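Local coordinates for putative DNA protection protein (Streptomyces coelicolor, PDB 4CYB) that binds iron and probably oxidises it, as a twelve-subunit, ferritin-like Dps protein of a family that shields DNA from oxidative damage, at residues J[37-42]-J[63-68]; J[47-52]-J[107-112]; J[32-37]-J[95-100]. All coordinates share one frame; numbering follows the deposited sequence.

Contact 1: residues J[37-42]-J[63-68]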
loop_
_atom_site.group_PDB
_atom_site.type_symbol
_atom_site.label_atom_id
_atom_site.label_comp_id
_atom_site.label_asym_id
_atom_site.label_seq_id
_atom_site.Cartn_x
_atom_site.Cartn_y
_atom_site.Cartn_z
ATOM N N ILE J 37 -28.896 7.403 -15.967
ATOM C CA ILE J 37 -29.475 8.683 -15.521
ATOM C C ILE J 37 -29.185 8.885 -14.010
ATOM O O ILE J 37 -28.884 9.982 -13.580
ATOM C CB ILE J 37 -31.028 8.660 -15.736
ATOM C CG1 ILE J 37 -31.310 8.408 -17.228
ATOM C CG2 ILE J 37 -31.663 9.953 -15.211
ATOM C CD1 ILE J 37 -30.769 9.515 -18.119
ATOM N N LEU J 38 -29.274 7.820 -13.227
ATOM C CA LEU J 38 -29.102 7.900 -11.781
ATOM C C LEU J 38 -27.647 8.263 -11.436
ATOM O O LEU J 38 -27.416 9.120 -10.583
ATOM C CB LEU J 38 -29.532 6.596 -11.095
ATOM C CG LEU J 38 -29.337 6.651 -9.573
ATOM C CD1 LEU J 38 -30.000 7.901 -8.977
ATOM C CD2 LEU J 38 -29.945 5.361 -8.969
ATOM N N HIS J 39 -26.704 7.710 -12.198
ATOM C CA HIS J 39 -25.284 8.102 -11.983
ATOM C C HIS J 39 -25.148 9.615 -12.190
ATOM O O HIS J 39 -24.526 10.335 -11.408
ATOM C CB HIS J 39 -24.363 7.358 -12.978
ATOM C CG HIS J 39 -22.969 7.960 -13.008
ATOM N ND1 HIS J 39 -22.025 7.688 -12.054
ATOM C CD2 HIS J 39 -22.462 8.947 -13.794
ATOM C CE1 HIS J 39 -20.906 8.449 -12.304
ATOM N NE2 HIS J 39 -21.169 9.200 -13.364
ATOM N N ASP J 40 -25.681 10.098 -13.309
ATOM C CA ASP J 40 -25.582 11.492 -13.662
ATOM C C ASP J 40 -26.380 12.384 -12.701
ATOM O O ASP J 40 -25.983 13.505 -12.442
ATOM C CB ASP J 40 -26.013 11.689 -15.120
ATOM C CG ASP J 40 -24.912 11.194 -16.116
ATOM O OD1 ASP J 40 -23.746 10.846 -15.686
ATOM O OD2 ASP J 40 -25.204 11.151 -17.343
ATOM N N LEU J 41 -27.484 11.892 -12.120
ATOM C CA LEU J 41 -28.150 12.674 -11.059
ATOM C C LEU J 41 -27.263 12.785 -9.796
ATOM O O LEU J 41 -27.171 13.845 -9.188
ATOM C CB LEU J 41 -29.496 11.995 -10.661
ATOM C CG LEU J 41 -30.730 12.174 -11.543
ATOM C CD1 LEU J 41 -31.803 11.334 -10.859
ATOM C CD2 LEU J 41 -31.086 13.682 -11.548
ATOM N N TYR J 42 -26.579 11.713 -9.425
ATOM C CA TYR J 42 -25.757 11.767 -8.238
ATOM C C TYR J 42 -24.585 12.732 -8.503
ATOM O O TYR J 42 -24.267 13.517 -7.629
ATOM C CB TYR J 42 -25.211 10.367 -7.908
ATOM C CG TYR J 42 -26.029 9.662 -6.911
ATOM C CD1 TYR J 42 -26.096 10.137 -5.600
ATOM C CD2 TYR J 42 -26.755 8.505 -7.275
ATOM C CE1 TYR J 42 -26.835 9.477 -4.651
ATOM C CE2 TYR J 42 -27.526 7.844 -6.325
ATOM C CZ TYR J 42 -27.555 8.357 -5.039
ATOM O OH TYR J 42 -28.279 7.714 -4.056
ATOM N N LYS J 63 -19.816 8.988 -3.247
ATOM C CA LYS J 63 -19.628 7.600 -2.904
ATOM C C LYS J 63 -20.687 6.828 -3.709
ATOM O O LYS J 63 -20.395 5.803 -4.329
ATOM C CB LYS J 63 -19.872 7.425 -1.410
ATOM C CG LYS J 63 -19.784 5.939 -1.003
ATOM C CD LYS J 63 -20.333 5.782 0.412
ATOM C CE LYS J 63 -20.084 4.343 0.871
ATOM N NZ LYS J 63 -21.188 3.409 0.464
ATOM N N HIS J 64 -21.924 7.341 -3.701
ATOM C CA HIS J 64 -22.979 6.631 -4.457
ATOM C C HIS J 64 -22.776 6.656 -5.959
ATOM O O HIS J 64 -22.986 5.609 -6.628
ATOM C CB HIS J 64 -24.396 7.132 -4.093
ATOM C CG HIS J 64 -24.790 6.828 -2.714
ATOM N ND1 HIS J 64 -26.065 7.026 -2.260
ATOM C CD2 HIS J 64 -24.090 6.238 -1.674
ATOM C CE1 HIS J 64 -26.136 6.648 -0.984
ATOM N NE2 HIS J 64 -24.946 6.127 -0.632
ATOM N N ALA J 65 -22.300 7.778 -6.499
ATOM C CA ALA J 65 -22.003 7.856 -7.945
ATOM C C ALA J 65 -20.952 6.810 -8.323
ATOM O O ALA J 65 -21.112 6.117 -9.331
ATOM C CB ALA J 65 -21.472 9.250 -8.311
ATOM N N GLY J 66 -19.860 6.693 -7.548
ATOM C CA GLY J 66 -18.817 5.713 -7.870
ATOM C C GLY J 66 -19.364 4.296 -7.885
ATOM O O GLY J 66 -19.027 3.510 -8.733
ATOM N N GLU J 67 -20.259 3.997 -6.958
ATOM C CA GLU J 67 -20.877 2.667 -6.933
ATOM C C GLU J 67 -21.798 2.444 -8.135
ATOM O O GLU J 67 -21.768 1.340 -8.731
ATOM C CB GLU J 67 -21.616 2.494 -5.595
ATOM C CG GLU J 67 -20.640 2.298 -4.408
ATOM C CD GLU J 67 -21.325 2.486 -3.029
ATOM O OE1 GLU J 67 -22.552 2.728 -2.968
ATOM O OE2 GLU J 67 -20.617 2.477 -1.977
ATOM N N GLN J 68 -22.554 3.482 -8.529
ATOM C CA GLN J 68 -23.438 3.371 -9.707
ATOM C C GLN J 68 -22.606 3.227 -10.973
ATOM O O GLN J 68 -22.951 2.470 -11.884
ATOM C CB GLN J 68 -24.346 4.589 -9.848
ATOM C CG GLN J 68 -25.383 4.691 -8.682
ATOM C CD GLN J 68 -26.534 3.664 -8.783
ATOM O OE1 GLN J 68 -26.793 3.097 -9.843
ATOM N NE2 GLN J 68 -27.235 3.430 -7.646
#

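Contact 2: residues J[47-52]-J[107-112]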
loop_
_atom_site.group_PDB
_atom_site.type_symbol
_atom_site.label_atom_id
_atom_site.label_comp_id
_atom_site.label_asym_id
_atom_site.label_seq_id
_atom_site.Cartn_x
_atom_site.Cartn_y
_atom_site.Cartn_z
ATOM N N TRP J 47 -22.160 18.116 -7.486
ATOM C CA TRP J 47 -21.664 19.484 -7.875
ATOM C C TRP J 47 -22.489 20.628 -7.369
ATOM O O TRP J 47 -21.955 21.615 -6.873
ATOM C CB TRP J 47 -21.566 19.630 -9.387
ATOM C CG TRP J 47 -20.618 18.607 -9.977
ATOM C CD1 TRP J 47 -19.379 18.218 -9.494
ATOM C CD2 TRP J 47 -20.854 17.811 -11.169
ATOM N NE1 TRP J 47 -18.830 17.201 -10.279
ATOM C CE2 TRP J 47 -19.649 16.953 -11.344
ATOM C CE3 TRP J 47 -21.889 17.770 -12.138
ATOM C CZ2 TRP J 47 -19.535 16.048 -12.390
ATOM C CZ3 TRP J 47 -21.749 16.874 -13.210
ATOM C CH2 TRP J 47 -20.627 16.016 -13.323
ATOM N N LEU J 48 -23.828 20.478 -7.473
ATOM C CA LEU J 48 -24.736 21.590 -7.191
ATOM C C LEU J 48 -25.085 21.748 -5.733
ATOM O O LEU J 48 -25.781 22.712 -5.371
ATOM C CB LEU J 48 -26.077 21.409 -7.909
ATOM C CG LEU J 48 -26.100 21.419 -9.450
ATOM C CD1 LEU J 48 -27.515 21.573 -10.023
ATOM C CD2 LEU J 48 -25.038 22.246 -10.141
ATOM N N MET J 49 -24.650 20.813 -4.902
ATOM C CA MET J 49 -24.980 20.839 -3.477
ATOM C C MET J 49 -24.586 22.162 -2.810
ATOM O O MET J 49 -23.628 22.845 -3.245
ATOM C CB MET J 49 -24.321 19.630 -2.761
ATOM C CG MET J 49 -24.641 19.515 -1.284
ATOM S SD MET J 49 -26.434 19.375 -0.953
ATOM C CE MET J 49 -26.910 18.134 -2.178
ATOM N N ARG J 50 -25.336 22.532 -1.770
ATOM C CA ARG J 50 -25.060 23.762 -0.988
ATOM C C ARG J 50 -25.770 23.656 0.355
ATOM O O ARG J 50 -26.609 22.790 0.520
ATOM C CB ARG J 50 -25.518 25.015 -1.751
ATOM C CG ARG J 50 -27.006 24.997 -2.160
ATOM C CD ARG J 50 -27.240 25.873 -3.407
ATOM N NE ARG J 50 -26.365 25.477 -4.528
ATOM C CZ ARG J 50 -26.005 26.251 -5.567
ATOM N NH1 ARG J 50 -26.434 27.517 -5.706
ATOM N NH2 ARG J 50 -25.218 25.745 -6.508
ATOM N N GLY J 51 -25.408 24.492 1.322
ATOM C CA GLY J 51 -26.055 24.467 2.611
ATOM C C GLY J 51 -25.119 23.989 3.712
ATOM O O GLY J 51 -23.946 23.604 3.465
ATOM N N ALA J 52 -25.673 23.931 4.919
ATOM C CA ALA J 52 -24.881 23.657 6.127
ATOM C C ALA J 52 -24.266 22.229 6.126
ATOM O O ALA J 52 -23.359 21.936 6.904
ATOM C CB ALA J 52 -25.762 23.855 7.360
ATOM N N GLU J 107 -32.174 22.756 -7.777
ATOM C CA GLU J 107 -33.374 22.544 -6.928
ATOM C C GLU J 107 -33.071 22.747 -5.460
ATOM O O GLU J 107 -31.896 22.826 -5.063
ATOM C CB GLU J 107 -33.868 21.082 -7.092
ATOM C CG GLU J 107 -34.389 20.700 -8.495
ATOM C CD GLU J 107 -34.194 19.194 -8.774
ATOM O OE1 GLU J 107 -33.084 18.770 -9.199
ATOM O OE2 GLU J 107 -35.131 18.402 -8.544
ATOM N N GLU J 108 -34.120 22.816 -4.607
ATOM C CA GLU J 108 -33.896 22.733 -3.148
ATOM C C GLU J 108 -33.248 21.396 -2.749
ATOM O O GLU J 108 -33.514 20.386 -3.391
ATOM C CB GLU J 108 -35.250 22.843 -2.393
ATOM C CG GLU J 108 -35.890 24.195 -2.597
ATOM C CD GLU J 108 -37.006 24.496 -1.603
ATOM O OE1 GLU J 108 -37.655 23.550 -1.090
ATOM O OE2 GLU J 108 -37.219 25.704 -1.338
ATOM N N VAL J 109 -32.403 21.411 -1.718
ATOM C CA VAL J 109 -31.723 20.177 -1.256
ATOM C C VAL J 109 -32.665 18.977 -1.020
ATOM O O VAL J 109 -32.424 17.904 -1.578
ATOM C CB VAL J 109 -30.790 20.483 -0.071
ATOM C CG1 VAL J 109 -30.210 19.217 0.520
ATOM C CG2 VAL J 109 -29.695 21.420 -0.559
ATOM N N PRO J 110 -33.756 19.154 -0.231
ATOM C CA PRO J 110 -34.661 18.018 -0.011
ATOM C C PRO J 110 -35.329 17.533 -1.301
ATOM O O PRO J 110 -35.620 16.362 -1.414
ATOM C CB PRO J 110 -35.706 18.541 1.018
ATOM C CG PRO J 110 -35.570 20.036 1.006
ATOM C CD PRO J 110 -34.157 20.349 0.563
ATOM N N SER J 111 -35.522 18.405 -2.288
ATOM C CA SER J 111 -36.043 17.914 -3.585
ATOM C C SER J 111 -35.036 17.102 -4.364
ATOM O O SER J 111 -35.422 16.159 -5.068
ATOM C CB SER J 111 -36.502 19.055 -4.492
ATOM O OG SER J 111 -37.559 19.719 -3.812
ATOM N N MET J 112 -33.774 17.501 -4.284
ATOM C CA MET J 112 -32.729 16.693 -4.948
ATOM C C MET J 112 -32.772 15.297 -4.322
ATOM O O MET J 112 -32.753 14.297 -5.047
ATOM C CB MET J 112 -31.331 17.301 -4.734
ATOM C CG MET J 112 -31.114 18.719 -5.228
ATOM S SD MET J 112 -29.400 19.186 -4.763
ATOM C CE MET J 112 -29.255 20.709 -5.738
#

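Contact 3: residues J[32-37]-J[95-100]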
loop_
_atom_site.group_PDB
_atom_site.type_symbol
_atom_site.label_atom_id
_atom_site.label_comp_id
_atom_site.label_asym_id
_atom_site.label_seq_id
_atom_site.Cartn_x
_atom_site.Cartn_y
_atom_site.Cartn_z
ATOM N N LEU J 32 -29.795 -0.527 -17.346
ATOM C CA LEU J 32 -28.563 0.263 -17.690
ATOM C C LEU J 32 -28.925 1.707 -18.013
ATOM O O LEU J 32 -28.287 2.643 -17.492
ATOM C CB LEU J 32 -27.874 -0.424 -18.864
ATOM C CG LEU J 32 -26.460 -0.065 -19.251
ATOM C CD1 LEU J 32 -25.586 -0.060 -17.986
ATOM C CD2 LEU J 32 -26.017 -1.094 -20.283
ATOM N N ALA J 33 -29.961 1.914 -18.846
ATOM C CA ALA J 33 -30.435 3.278 -19.183
ATOM C C ALA J 33 -30.851 4.030 -17.926
ATOM O O ALA J 33 -30.459 5.179 -17.725
ATOM C CB ALA J 33 -31.577 3.233 -20.234
ATOM N N ASP J 34 -31.658 3.413 -17.046
ATOM C CA ASP J 34 -32.052 4.077 -15.816
ATOM C C ASP J 34 -30.857 4.381 -14.864
ATOM O O ASP J 34 -30.793 5.455 -14.232
ATOM C CB ASP J 34 -33.108 3.271 -15.068
ATOM C CG ASP J 34 -34.438 3.090 -15.888
ATOM O OD1 ASP J 34 -34.787 3.966 -16.718
ATOM O OD2 ASP J 34 -35.106 2.037 -15.699
ATOM N N THR J 35 -29.927 3.451 -14.820
ATOM C CA THR J 35 -28.768 3.581 -13.959
ATOM C C THR J 35 -27.827 4.663 -14.527
ATOM O O THR J 35 -27.218 5.415 -13.754
ATOM C CB THR J 35 -28.003 2.257 -13.854
ATOM O OG1 THR J 35 -28.840 1.262 -13.245
ATOM C CG2 THR J 35 -26.737 2.439 -12.949
ATOM N N ARG J 36 -27.688 4.733 -15.838
ATOM C CA ARG J 36 -26.986 5.913 -16.436
ATOM C C ARG J 36 -27.552 7.271 -15.996
ATOM O O ARG J 36 -26.798 8.180 -15.598
ATOM C CB ARG J 36 -26.922 5.835 -17.958
ATOM C CG ARG J 36 -26.135 4.651 -18.485
ATOM C CD ARG J 36 -24.689 5.076 -18.648
ATOM N NE ARG J 36 -24.507 6.176 -19.590
ATOM C CZ ARG J 36 -24.449 5.998 -20.912
ATOM N NH1 ARG J 36 -24.601 4.771 -21.423
ATOM N NH2 ARG J 36 -24.309 7.050 -21.722
ATOM N N ILE J 37 -28.896 7.403 -15.967
ATOM C CA ILE J 37 -29.475 8.683 -15.521
ATOM C C ILE J 37 -29.185 8.885 -14.010
ATOM O O ILE J 37 -28.884 9.982 -13.580
ATOM C CB ILE J 37 -31.028 8.660 -15.736
ATOM C CG1 ILE J 37 -31.310 8.408 -17.228
ATOM C CG2 ILE J 37 -31.663 9.953 -15.211
ATOM C CD1 ILE J 37 -30.769 9.515 -18.119
ATOM N N GLU J 95 -33.806 7.738 -24.862
ATOM C CA GLU J 95 -34.928 7.128 -25.542
ATOM C C GLU J 95 -35.430 5.871 -24.871
ATOM O O GLU J 95 -36.545 5.436 -25.178
ATOM C CB GLU J 95 -34.593 6.826 -26.994
ATOM C CG GLU J 95 -34.240 8.077 -27.788
ATOM C CD GLU J 95 -33.568 7.717 -29.099
ATOM O OE1 GLU J 95 -33.138 6.550 -29.260
ATOM O OE2 GLU J 95 -33.413 8.595 -29.972
ATOM N N ILE J 96 -34.637 5.295 -23.952
ATOM C CA ILE J 96 -34.965 4.028 -23.324
ATOM C C ILE J 96 -35.396 4.234 -21.855
ATOM O O ILE J 96 -36.304 3.508 -21.321
ATOM C CB ILE J 96 -33.735 3.063 -23.350
ATOM C CG1 ILE J 96 -33.369 2.675 -24.798
ATOM C CG2 ILE J 96 -34.006 1.811 -22.463
ATOM C CD1 ILE J 96 -32.040 1.909 -24.933
ATOM N N THR J 97 -34.776 5.205 -21.171
ATOM C CA THR J 97 -35.000 5.328 -19.706
ATOM C C THR J 97 -36.433 5.791 -19.403
ATOM O O THR J 97 -37.057 6.489 -20.221
ATOM C CB THR J 97 -34.030 6.350 -19.069
ATOM O OG1 THR J 97 -34.205 6.364 -17.635
ATOM C CG2 THR J 97 -34.247 7.790 -19.672
ATOM N N THR J 98 -36.952 5.423 -18.240
ATOM C CA THR J 98 -38.146 6.097 -17.786
ATOM C C THR J 98 -37.910 6.997 -16.550
ATOM O O THR J 98 -38.854 7.462 -15.920
ATOM C CB THR J 98 -39.266 5.083 -17.494
ATOM O OG1 THR J 98 -38.805 4.119 -16.567
ATOM C CG2 THR J 98 -39.753 4.378 -18.808
ATOM N N VAL J 99 -36.647 7.260 -16.194
ATOM C CA VAL J 99 -36.372 8.194 -15.108
ATOM C C VAL J 99 -36.541 9.614 -15.655
ATOM O O VAL J 99 -35.842 9.988 -16.588
ATOM C CB VAL J 99 -34.898 8.042 -14.554
ATOM C CG1 VAL J 99 -34.656 9.025 -13.398
ATOM C CG2 VAL J 99 -34.671 6.606 -14.117
ATOM N N PRO J 100 -37.418 10.437 -15.022
ATOM C CA PRO J 100 -37.738 11.778 -15.534
ATOM C C PRO J 100 -36.519 12.706 -15.517
ATOM O O PRO J 100 -35.626 12.582 -14.639
ATOM C CB PRO J 100 -38.845 12.295 -14.550
ATOM C CG PRO J 100 -39.443 11.030 -13.995
ATOM C CD PRO J 100 -38.272 10.072 -13.867
#

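Contact 1: residues J[37-42]-J[63-68]
Two histidines differ in their first torsion here: His39 carries CG anti to its backbone N, whereas His64 carries CG anti to its carbonyl carbon. Tyr42, at an unusual chi1 of -96°, leans its ring across His64. The His64 methylene lies over one face of the phenol, CB 3.6 Å from the centroid of the Tyr42 ring, a CH-pi contact offset toward the rim. At the far end of the ring the hydroxyl meets the edge of the imidazole, and His64 ND1 donates a nearly straight hydrogen bond of 2.9 Å to Tyr42 OH, although the position of this oxygen is less certain. His39 turns the other way, and its ND1 donates a longer, bent bond to the backbone Ala65 O at 3.3 Å. The carbonyl oxygen lies in the imidazole plane, but the nitrogen approaches from above the carbonyl plane. Beside the His39 bond the small Ala65 fits closely against the tyrosine, its CB 3.9 Å from Tyr42 CB. Gln68, bent at chi2, lays its amide across the end of Leu38, with NE2 3.6 Å from Leu38 CD2. The NE2 of that buried amide bonds to Gln157 and Asn154 of helix 140-164, while Leu38 also packs against helix 109-136. The short axes run nearly antiparallel, at 157° and 8.6 Å apart. The Ala65 side chain lies about 6 Å from that of His46, a residue known to bind Fe(3+) though it holds no metal in this chain, so the contact belongs to the interior of the four-helix bundle of the ferritin fold.

Contact 2: residues J[47-52]-J[107-112]
At one end of the ferritin-like bundle, the segment 107-112 enters helix 109-136 and packs against the turn that closes helix 18-48, a largely apolar contact. Glu107 faces away from this turn, its carboxylate held by Arg115 and Tyr45. Glu108 takes the N-cap position, and its backbone O accepts from Met112 N at 3.0 Å in the first turn of the helix. Val109 points toward the other segment. Its CG2 lies anti to the carbonyl carbon, beside the backbone N, and is 3.9 Å from Met49 SD, the two side chains crossing at about a right angle; the same methyl touches Arg50 O at 3.5 Å. Pro110 and Ser111 take no part across the contact and are packed by Pro169 and His172 of a neighbouring subunit. Met112 then reaches back, extended beyond CG, to meet a Met49 chain that is folded at chi2 and chi3. This bend brings Met49 CE to 3.7 Å from Met112 SD, a methyl set against a sulfur, while Met112 CE rests 3.9 Å from Leu48 CB. Near that methyl the carbonyl of Leu48, at the end of its helix, is taken up by the guanidinium of Arg50, whose NE donates in the carbonyl plane to Leu48 O at 2.9 Å.

Contact 3: residues J[32-37]-J[95-100]
Residues 32-37 are regular helix, and against them the chain runs from a weakly bonded helix end into a loop, coming closest where Ala33 CA and Thr97 CA are 5.0 Å apart. The polar centre is Asp34, whose CG is anti to its carbonyl carbon (chi1 -62°), so that OD1 swings toward the loop and accepts two hydrogen bonds on different lone pairs. Thr97 OG1 donates to the anti lone pair of Asp34 OD1 at 2.6 Å, and Thr98 N to its syn lone pair at 3.0 Å. Thr97 OG1 in turn accepts from Val99 N at 3.0 Å, closing an ST turn, so one hydroxyl relays between carboxylate and loop backbone. The second oxygen of Asp34 pairs with Lys30, which probably helps to keep the carboxylate ionised. An alanine in place of Asp34 would remove the acceptor of both bonds and the partner of Lys30, which would probably loosen the turn from the helix. Apolar contacts lie about this polar core: Ala33 CB rests 3.6 Å from Ile96 CG2, and Ile37 and Val99 run antiparallel alongside one another, with CG2 of Ile37 3.6 Å from CG1 of Val99. The loop thus crosses the side of helix 18-48, with helix 109-136 reaching Val99 and Asp34 through Ala119 and Leu122, and Arg91 of a neighbouring subunit packing on Ile37 and Thr97.

How the contacts relate
All three contacts draw on helix 18-48, which meets a different element in each: helix 54-81 in contact 1, the start of helix 109-136 in contact 2, and the loop after helix 90-96 in contact 3. Contacts 1 and 3 have centres about 8 Å from the centre of the chain, contact 2 about 21 Å, at the bundle end; contacts 1 and 2 are fully buried, contact 3 partly exposed. Their chemistry differs accordingly, with histidines bonded to a tyrosine hydroxyl and to a backbone carbonyl inside the bundle, sulfur and methyl packing at its end, and a carboxylate gripping a loop on the flank. Contacts 1 and 3 share Ile37 and touch directly, whereas contact 2 stands apart from both.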